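Local coordinates for ectoine dioxygenase (Sphingopyxis alaskensis, PDB 4MHR), which catalyses the iron- and 2-oxoglutarate-dependent hydroxylation of L-ectoine to 5-hydroxyectoine, a compatible solute that protects cells against extreme osmotic stress, at residues A[184-189]-A[251-256]; A[164-169]-A[274-279]. All blocks are in the same frame, centred on the assembly; numbering follows the deposited sequence.

Contact 1 (A[184-189]-A[251-256]); sequences GPLMVI and LMHGSN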
ATOM      1  N   GLY A 184     -11.118  12.793   3.558  1.00 33.27           N
ATOM      2  CA  GLY A 184     -10.861  11.394   3.924  1.00 34.20           C
ATOM      3  C   GLY A 184      -9.481  10.876   3.502  1.00 33.81           C
ATOM      4  O   GLY A 184      -9.394   9.899   2.852  1.00 30.80           O
ATOM      5  N   PRO A 185      -8.397  11.532   3.922  1.00 33.76           N
ATOM      6  CA  PRO A 185      -7.039  10.979   3.668  1.00 34.28           C
ATOM      7  C   PRO A 185      -6.808   9.666   4.428  1.00 34.18           C
ATOM      8  O   PRO A 185      -7.500   9.349   5.400  1.00 28.65           O
ATOM      9  CB  PRO A 185      -6.125  12.057   4.251  1.00 34.94           C
ATOM     10  CG  PRO A 185      -6.923  12.629   5.417  1.00 33.91           C
ATOM     11  CD  PRO A 185      -8.380  12.619   4.922  1.00 31.48           C
ATOM     12  N   LEU A 186      -5.806   8.931   3.992  1.00 33.87           N
ATOM     13  CA  LEU A 186      -5.320   7.769   4.715  1.00 35.68           C
ATOM     14  C   LEU A 186      -4.915   8.141   6.154  1.00 28.91           C
ATOM     15  O   LEU A 186      -4.213   9.093   6.391  1.00 29.41           O
ATOM     16  CB  LEU A 186      -4.093   7.208   3.943  1.00 40.73           C
ATOM     17  CG  LEU A 186      -3.549   5.885   4.504  1.00 45.25           C
ATOM     18  CD1 LEU A 186      -4.568   4.774   4.312  1.00 45.67           C
ATOM     19  CD2 LEU A 186      -2.233   5.509   3.829  1.00 56.26           C
ATOM     20  N   MET A 187      -5.403   7.373   7.112  1.00 27.78           N
ATOM     21  CA  MET A 187      -5.069   7.518   8.499  1.00 26.69           C
ATOM     22  C   MET A 187      -4.348   6.230   8.877  1.00 27.19           C
ATOM     23  O   MET A 187      -4.796   5.138   8.510  1.00 25.77           O
ATOM     24  CB  MET A 187      -6.372   7.544   9.306  1.00 26.29           C
ATOM     25  CG  MET A 187      -7.099   8.872   9.185  1.00 30.47           C
ATOM     26  SD  MET A 187      -8.561   8.987  10.228  1.00 36.62           S
ATOM     27  CE  MET A 187      -8.273   8.002  11.658  1.00 49.06           C
ATOM     28  N   VAL A 188      -3.325   6.366   9.687  1.00 23.50           N
ATOM     29  CA  VAL A 188      -2.552   5.244  10.192  1.00 24.41           C
ATOM     30  C   VAL A 188      -2.469   5.369  11.683  1.00 25.50           C
ATOM     31  O   VAL A 188      -2.598   6.501  12.243  1.00 23.28           O
ATOM     32  CB  VAL A 188      -1.160   5.156   9.530  1.00 26.69           C
ATOM     33  CG1 VAL A 188      -1.312   5.135   8.038  1.00 26.37           C
ATOM     34  CG2 VAL A 188      -0.224   6.307   9.949  1.00 31.79           C
ATOM     35  N   ILE A 189      -2.282   4.224  12.342  1.00 24.23           N
ATOM     36  CA  ILE A 189      -1.910   4.204  13.764  1.00 22.95           C
ATOM     37  C   ILE A 189      -0.388   3.933  13.864  1.00 23.82           C
ATOM     38  O   ILE A 189       0.078   2.766  13.690  1.00 24.25           O
ATOM     39  CB  ILE A 189      -2.723   3.134  14.502  1.00 23.82           C
ATOM     40  CG1 ILE A 189      -4.230   3.479  14.428  1.00 25.95           C
ATOM     41  CG2 ILE A 189      -2.281   3.026  15.955  1.00 24.49           C
ATOM     42  CD1 ILE A 189      -5.109   2.413  15.071  1.00 28.39           C
ATOM     43  N   LEU A 251       1.050  -2.219   8.960  1.00 21.14           N
ATOM     44  CA  LEU A 251       0.583  -1.041   9.638  1.00 20.54           C
ATOM     45  C   LEU A 251      -0.967  -0.910   9.581  1.00 21.50           C
ATOM     46  O   LEU A 251      -1.616  -1.099   8.530  1.00 24.87           O
ATOM     47  CB  LEU A 251       1.166   0.208   8.998  1.00 24.62           C
ATOM     48  CG  LEU A 251       0.917   1.557   9.714  1.00 23.08           C
ATOM     49  CD1 LEU A 251       1.572   1.551  11.090  1.00 23.56           C
ATOM     50  CD2 LEU A 251       1.363   2.682   8.826  1.00 25.73           C
ATOM     51  N   MET A 252      -1.553  -0.612  10.706  1.00 22.20           N
ATOM     52  CA  MET A 252      -3.063  -0.542  10.827  1.00 22.87           C
ATOM     53  C   MET A 252      -3.516   0.772  10.260  1.00 25.12           C
ATOM     54  O   MET A 252      -3.066   1.844  10.695  1.00 24.17           O
ATOM     55  CB  MET A 252      -3.505  -0.626  12.302  1.00 22.30           C
ATOM     56  CG  MET A 252      -5.022  -0.889  12.516  1.00 23.27           C
ATOM     57  SD  MET A 252      -5.652  -2.390  11.693  1.00 25.33           S
ATOM     58  CE  MET A 252      -4.940  -3.602  12.725  1.00 29.03           C
ATOM     59  N   HIS A 253      -4.377   0.712   9.246  1.00 25.02           N
ATOM     60  CA  HIS A 253      -4.744   1.918   8.566  1.00 26.11           C
ATOM     61  C   HIS A 253      -6.163   1.861   8.004  1.00 27.49           C
ATOM     62  O   HIS A 253      -6.823   0.775   7.851  1.00 27.16           O
ATOM     63  CB  HIS A 253      -3.724   2.224   7.422  1.00 28.15           C
ATOM     64  CG  HIS A 253      -3.828   1.277   6.277  1.00 29.45           C
ATOM     65  ND1 HIS A 253      -3.335  -0.006   6.335  1.00 33.39           N
ATOM     66  CD2 HIS A 253      -4.485   1.363   5.101  1.00 33.36           C
ATOM     67  CE1 HIS A 253      -3.572  -0.624   5.197  1.00 35.15           C
ATOM     68  NE2 HIS A 253      -4.284   0.169   4.436  1.00 34.17           N
ATOM     69  N   GLY A 254      -6.631   3.019   7.610  1.00 28.09           N
ATOM     70  CA  GLY A 254      -8.036   3.154   7.078  1.00 27.63           C
ATOM     71  C   GLY A 254      -8.349   4.595   6.720  1.00 29.67           C
ATOM     72  O   GLY A 254      -7.446   5.423   6.786  1.00 27.28           O
ATOM     73  N   SER A 255      -9.578   4.880   6.241  1.00 25.83           N
ATOM     74  CA  SER A 255      -9.960   6.275   5.952  1.00 31.61           C
ATOM     75  C   SER A 255     -11.402   6.506   6.221  1.00 31.90           C
ATOM     76  O   SER A 255     -12.241   5.539   6.149  1.00 27.39           O
ATOM     77  CB  SER A 255      -9.608   6.685   4.506  1.00 34.94           C
ATOM     78  OG  SER A 255     -10.199   5.787   3.614  1.00 41.63           O
ATOM     79  N   ASN A 256     -11.710   7.761   6.623  1.00 29.81           N
ATOM     80  CA  ASN A 256     -13.121   8.185   6.728  1.00 28.56           C
ATOM     81  C   ASN A 256     -13.660   8.387   5.343  1.00 28.96           C
ATOM     82  O   ASN A 256     -12.911   8.403   4.327  1.00 35.19           O
ATOM     83  CB  ASN A 256     -13.279   9.465   7.526  1.00 33.03           C
ATOM     84  CG  ASN A 256     -12.991   9.275   9.005  1.00 33.09           C
ATOM     85  OD1 ASN A 256     -12.156   9.969   9.606  1.00 38.07           O
ATOM     86  ND2 ASN A 256     -13.655   8.330   9.597  1.00 29.26           N
TER
HETATM   87  O   HOH W   1      -9.886   9.714   6.710  1.00 24.11           O
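Met187 and Gly254 form an antiparallel hydrogen-bonded pair, Met187 N donating to Gly254 O (2.8 Å) and Gly254 N to Met187 O (2.9 Å). A third backbone bond, Ile189 N to Met252 O (3.0 Å), carries the pairing on past the non-hydrogen-bonded pair Val188-His253. Packing is tight at this end, where Leu251 CD2 meets Val188 CB at 3.6 Å and Tyr54 touches both residues. Leu186 turns its CG anti to the backbone N (chi1 -174°), and its CD1 comes obliquely to His253 CD2 at 3.5 Å. Toward Asn256 the segments are held more loosely: a water bridges Pro185 O and Asn256 N, and Met187 SD lies only in van der Waals range of Asn256 OD1, an exposed side chain. Gly184 O and Asn256 O both accept from Lys141, which binds 2-oxoglutarate. His253 donates from ND1 to Leu251 O (3.0 Å), with the acceptor in the ring plane and the N-H nearly straight at 169°. That bond helps to fix the ring's rotation and commits ND1 as a donor, consistent with NE2 being the nitrogen that meets iron, absent from this apo structure, in the facial triad with His152 and Asp154.

Contact 2 (A[164-169]-A[274-279]); sequences MPRMRA and VSNRLE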
ATOM      1  N   MET A 164       1.312 -15.078   2.081  1.00 29.24           N
ATOM      2  CA  MET A 164       2.577 -14.320   2.231  1.00 29.24           C
ATOM      3  C   MET A 164       3.069 -14.680   3.573  1.00 25.93           C
ATOM      4  O   MET A 164       2.394 -14.408   4.554  1.00 28.64           O
ATOM      5  CB  MET A 164       2.396 -12.787   2.035  1.00 29.50           C
ATOM      6  CG  MET A 164       3.592 -11.971   2.353  1.00 28.62           C
ATOM      7  SD  MET A 164       3.329 -10.178   2.261  1.00 26.70           S
ATOM      8  CE  MET A 164       2.902  -9.880   0.568  1.00 29.60           C
ATOM      9  N   PRO A 165       4.292 -15.271   3.649  1.00 28.80           N
ATOM     10  CA  PRO A 165       4.709 -15.824   4.946  1.00 31.92           C
ATOM     11  C   PRO A 165       5.157 -14.846   5.978  1.00 28.93           C
ATOM     12  O   PRO A 165       4.857 -15.057   7.149  1.00 33.01           O
ATOM     13  CB  PRO A 165       5.899 -16.757   4.609  1.00 33.62           C
ATOM     14  CG  PRO A 165       6.336 -16.389   3.243  1.00 31.83           C
ATOM     15  CD  PRO A 165       5.233 -15.589   2.562  1.00 31.26           C
ATOM     16  N   ARG A 166       5.882 -13.797   5.563  1.00 27.62           N
ATOM     17  CA  ARG A 166       6.628 -12.939   6.487  1.00 26.31           C
ATOM     18  C   ARG A 166       6.286 -11.442   6.253  1.00 24.82           C
ATOM     19  O   ARG A 166       5.920 -11.046   5.169  1.00 22.84           O
ATOM     20  CB  ARG A 166       8.133 -13.130   6.362  1.00 25.68           C
ATOM     21  CG  ARG A 166       8.680 -14.537   6.597  1.00 34.90           C
ATOM     22  CD  ARG A 166       8.570 -14.878   8.054  1.00 41.67           C
ATOM     23  NE  ARG A 166       9.582 -15.812   8.297  1.00 50.92           N
ATOM     24  CZ  ARG A 166      10.774 -15.595   8.846  1.00 42.26           C
ATOM     25  NH1 ARG A 166      11.177 -14.437   9.323  1.00 39.39           N
ATOM     26  NH2 ARG A 166      11.561 -16.634   8.904  1.00 31.38           N
ATOM     27  N   MET A 167       6.527 -10.608   7.263  1.00 23.81           N
ATOM     28  CA  MET A 167       6.304  -9.151   7.101  1.00 23.96           C
ATOM     29  C   MET A 167       7.506  -8.557   6.427  1.00 22.33           C
ATOM     30  O   MET A 167       8.414  -8.109   7.102  1.00 23.71           O
ATOM     31  CB  MET A 167       6.050  -8.493   8.451  1.00 22.39           C
ATOM     32  CG  MET A 167       4.762  -9.035   9.104  1.00 20.67           C
ATOM     33  SD  MET A 167       4.608  -8.178  10.655  1.00 25.98           S
ATOM     34  CE  MET A 167       3.171  -9.012  11.311  1.00 26.23           C
ATOM     35  N   ARG A 168       7.528  -8.631   5.110  1.00 23.33           N
ATOM     36  CA  ARG A 168       8.658  -8.172   4.317  1.00 22.77           C
ATOM     37  C   ARG A 168       8.155  -7.606   2.979  1.00 22.87           C
ATOM     38  O   ARG A 168       8.667  -7.844   1.870  1.00 23.69           O
ATOM     39  CB  ARG A 168       9.755  -9.242   4.192  1.00 28.40           C
ATOM     40  CG  ARG A 168      10.890  -8.711   3.346  1.00 28.85           C
ATOM     41  CD  ARG A 168      12.374  -8.776   3.489  1.00 41.39           C
ATOM     42  NE  ARG A 168      12.972 -10.009   3.490  1.00 30.46           N
ATOM     43  CZ  ARG A 168      14.290 -10.368   3.391  1.00 31.04           C
ATOM     44  NH1 ARG A 168      15.352  -9.682   3.007  1.00 31.31           N
ATOM     45  NH2 ARG A 168      14.510 -11.624   3.673  1.00 24.96           N
ATOM     46  N   ALA A 169       7.087  -6.810   3.106  1.00 24.14           N
ATOM     47  CA  ALA A 169       6.463  -6.106   2.003  1.00 23.25           C
ATOM     48  C   ALA A 169       6.091  -4.719   2.429  1.00 22.25           C
ATOM     49  O   ALA A 169       5.888  -4.435   3.624  1.00 23.24           O
ATOM     50  CB  ALA A 169       5.212  -6.844   1.483  1.00 26.20           C
ATOM     51  N   VAL A 274      11.536 -10.612  -3.223  1.00 26.51           N
ATOM     52  CA  VAL A 274      11.481 -11.903  -4.011  1.00 27.63           C
ATOM     53  C   VAL A 274      11.640 -13.153  -3.138  1.00 30.56           C
ATOM     54  O   VAL A 274      11.002 -14.137  -3.422  1.00 31.56           O
ATOM     55  CB  VAL A 274      12.462 -11.927  -5.216  1.00 29.86           C
ATOM     56  CG1 VAL A 274      12.202 -10.804  -6.204  1.00 27.64           C
ATOM     57  CG2 VAL A 274      13.911 -11.826  -4.716  1.00 34.23           C
ATOM     58  N   SER A 275      12.408 -13.081  -2.045  1.00 30.80           N
ATOM     59  CA  SER A 275      12.542 -14.146  -1.052  1.00 35.32           C
ATOM     60  C   SER A 275      11.291 -14.356  -0.138  1.00 35.88           C
ATOM     61  O   SER A 275      11.149 -15.368   0.509  1.00 33.60           O
ATOM     62  CB  SER A 275      13.820 -13.924  -0.176  1.00 39.78           C
ATOM     63  OG  SER A 275      13.713 -12.749   0.603  1.00 51.57           O
ATOM     64  N   ASN A 276      10.348 -13.437  -0.129  1.00 33.82           N
ATOM     65  CA  ASN A 276       9.101 -13.609   0.643  1.00 30.07           C
ATOM     66  C   ASN A 276       7.940 -14.040  -0.250  1.00 35.23           C
ATOM     67  O   ASN A 276       6.817 -13.584  -0.091  1.00 29.34           O
ATOM     68  CB  ASN A 276       8.790 -12.252   1.266  1.00 26.11           C
ATOM     69  CG  ASN A 276       7.720 -12.323   2.330  1.00 27.22           C
ATOM     70  OD1 ASN A 276       7.626 -13.281   3.080  1.00 26.66           O
ATOM     71  ND2 ASN A 276       6.901 -11.276   2.413  1.00 29.24           N
ATOM     72  N   ARG A 277       8.229 -14.840  -1.275  1.00 46.76           N
ATOM     73  CA  ARG A 277       7.251 -15.146  -2.327  1.00 50.22           C
ATOM     74  C   ARG A 277       6.134 -15.996  -1.719  1.00 39.26           C
ATOM     75  O   ARG A 277       6.312 -16.665  -0.746  1.00 39.46           O
ATOM     76  CB  ARG A 277       7.896 -15.841  -3.545  1.00 56.74           C
ATOM     77  CG  ARG A 277       7.942 -17.354  -3.420  1.00 67.88           C
ATOM     78  CD  ARG A 277       9.033 -18.028  -4.260  1.00 87.09           C
ATOM     79  NE  ARG A 277       8.520 -19.192  -4.997  1.00 94.65           N
ATOM     80  CZ  ARG A 277       7.946 -20.268  -4.449  1.00 96.37           C
ATOM     81  NH1 ARG A 277       7.789 -20.384  -3.130  1.00 97.82           N
ATOM     82  NH2 ARG A 277       7.510 -21.245  -5.233  1.00 95.36           N
ATOM     83  N   LEU A 278       4.960 -15.937  -2.321  1.00 43.87           N
ATOM     84  CA  LEU A 278       3.774 -16.466  -1.705  1.00 42.18           C
ATOM     85  C   LEU A 278       3.830 -18.017  -1.600  1.00 51.36           C
ATOM     86  O   LEU A 278       4.350 -18.703  -2.486  1.00 50.14           O
ATOM     87  CB  LEU A 278       2.600 -16.031  -2.536  1.00 43.23           C
ATOM     88  CG  LEU A 278       1.811 -14.783  -2.210  1.00 46.70           C
ATOM     89  CD1 LEU A 278       2.583 -13.711  -1.460  1.00 46.71           C
ATOM     90  CD2 LEU A 278       1.135 -14.293  -3.475  1.00 43.50           C
ATOM     91  N   GLU A 279       3.297 -18.542  -0.504  1.00 54.89           N
ATOM     92  CA  GLU A 279       3.001 -19.992  -0.352  1.00 51.62           C
ATOM     93  C   GLU A 279       1.501 -20.263  -0.499  1.00 53.71           C
ATOM     94  O   GLU A 279       0.732 -19.385  -0.935  1.00 50.33           O
ATOM     95  CB  GLU A 279       3.435 -20.409   1.038  1.00 52.88           C
ATOM     96  CG  GLU A 279       4.616 -19.607   1.493  1.00 57.79           C
ATOM     97  CD  GLU A 279       5.672 -20.438   2.132  1.00 59.99           C
ATOM     98  OE1 GLU A 279       5.543 -20.726   3.341  1.00 70.50           O
ATOM     99  OE2 GLU A 279       6.639 -20.765   1.410  1.00 64.87           O
TER
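Asn276 reaches from one irregular loop to the other and uses its amide to imitate a backbone partner, gripping both polar backbone atoms of Arg166. Its ND2 donates to Arg166 O at 2.9 Å, tilted from the carbonyl plane, while OD1 accepts a weak bond from Arg166 N at 3.1 Å. CG stands anti to the backbone N (chi1 -167°), which carries the amide toward 164-169. Asn272 OD1 takes a further bond from ND2 and so helps to set the amide's rotation. Around this amide, Met164 crosses at about a right angle with CG 3.4 Å from ND2, and Pro165 slides past in the opposite direction, its CD 3.4 Å from OD1. An alanine at Asn276 would probably leave Arg166 N and O without these side-chain mates and open a gap between Met164 and Pro165. Farther along, Met164 CB meets Leu278 CD1 at 3.6 Å. At Arg168, Ser275 OG lies 3.3 Å above one face of the guanidinium, toward its rim, at an angle too poor for a hydrogen bond; OG bonds instead to Asp129, and Arg168 NH1 to Leu127 O. The contact thus ties the connection from helix 154-162 into strand 169-175 to the chain leaving strand 264-273, with Met164 packed on Phe155 and Trp158 of that helix and on His134 of strand 131-141.

Overall arrangement
Contacts 1 and 2 lie on opposite sides of the chain's centre, their own centres 23 Å apart and their nearest atoms about 7 Å apart without touching. Along the sequence, contact 1 is nested inside the loop that contact 2 closes. They belong to different parts of the cupin fold: contact 1 is part of the three-stranded antiparallel sheet, whereas contact 2 joins loops at the ends of the neighbouring strands 169-175 and 264-273 of the seven-stranded sheet. Contact 1 supplies an iron ligand directly. Contact 2 approaches the active site through Met164, whose side chain is about 4 Å from that of Trp158, important for ectoine stabilization, and about 8 Å from that of Asp154.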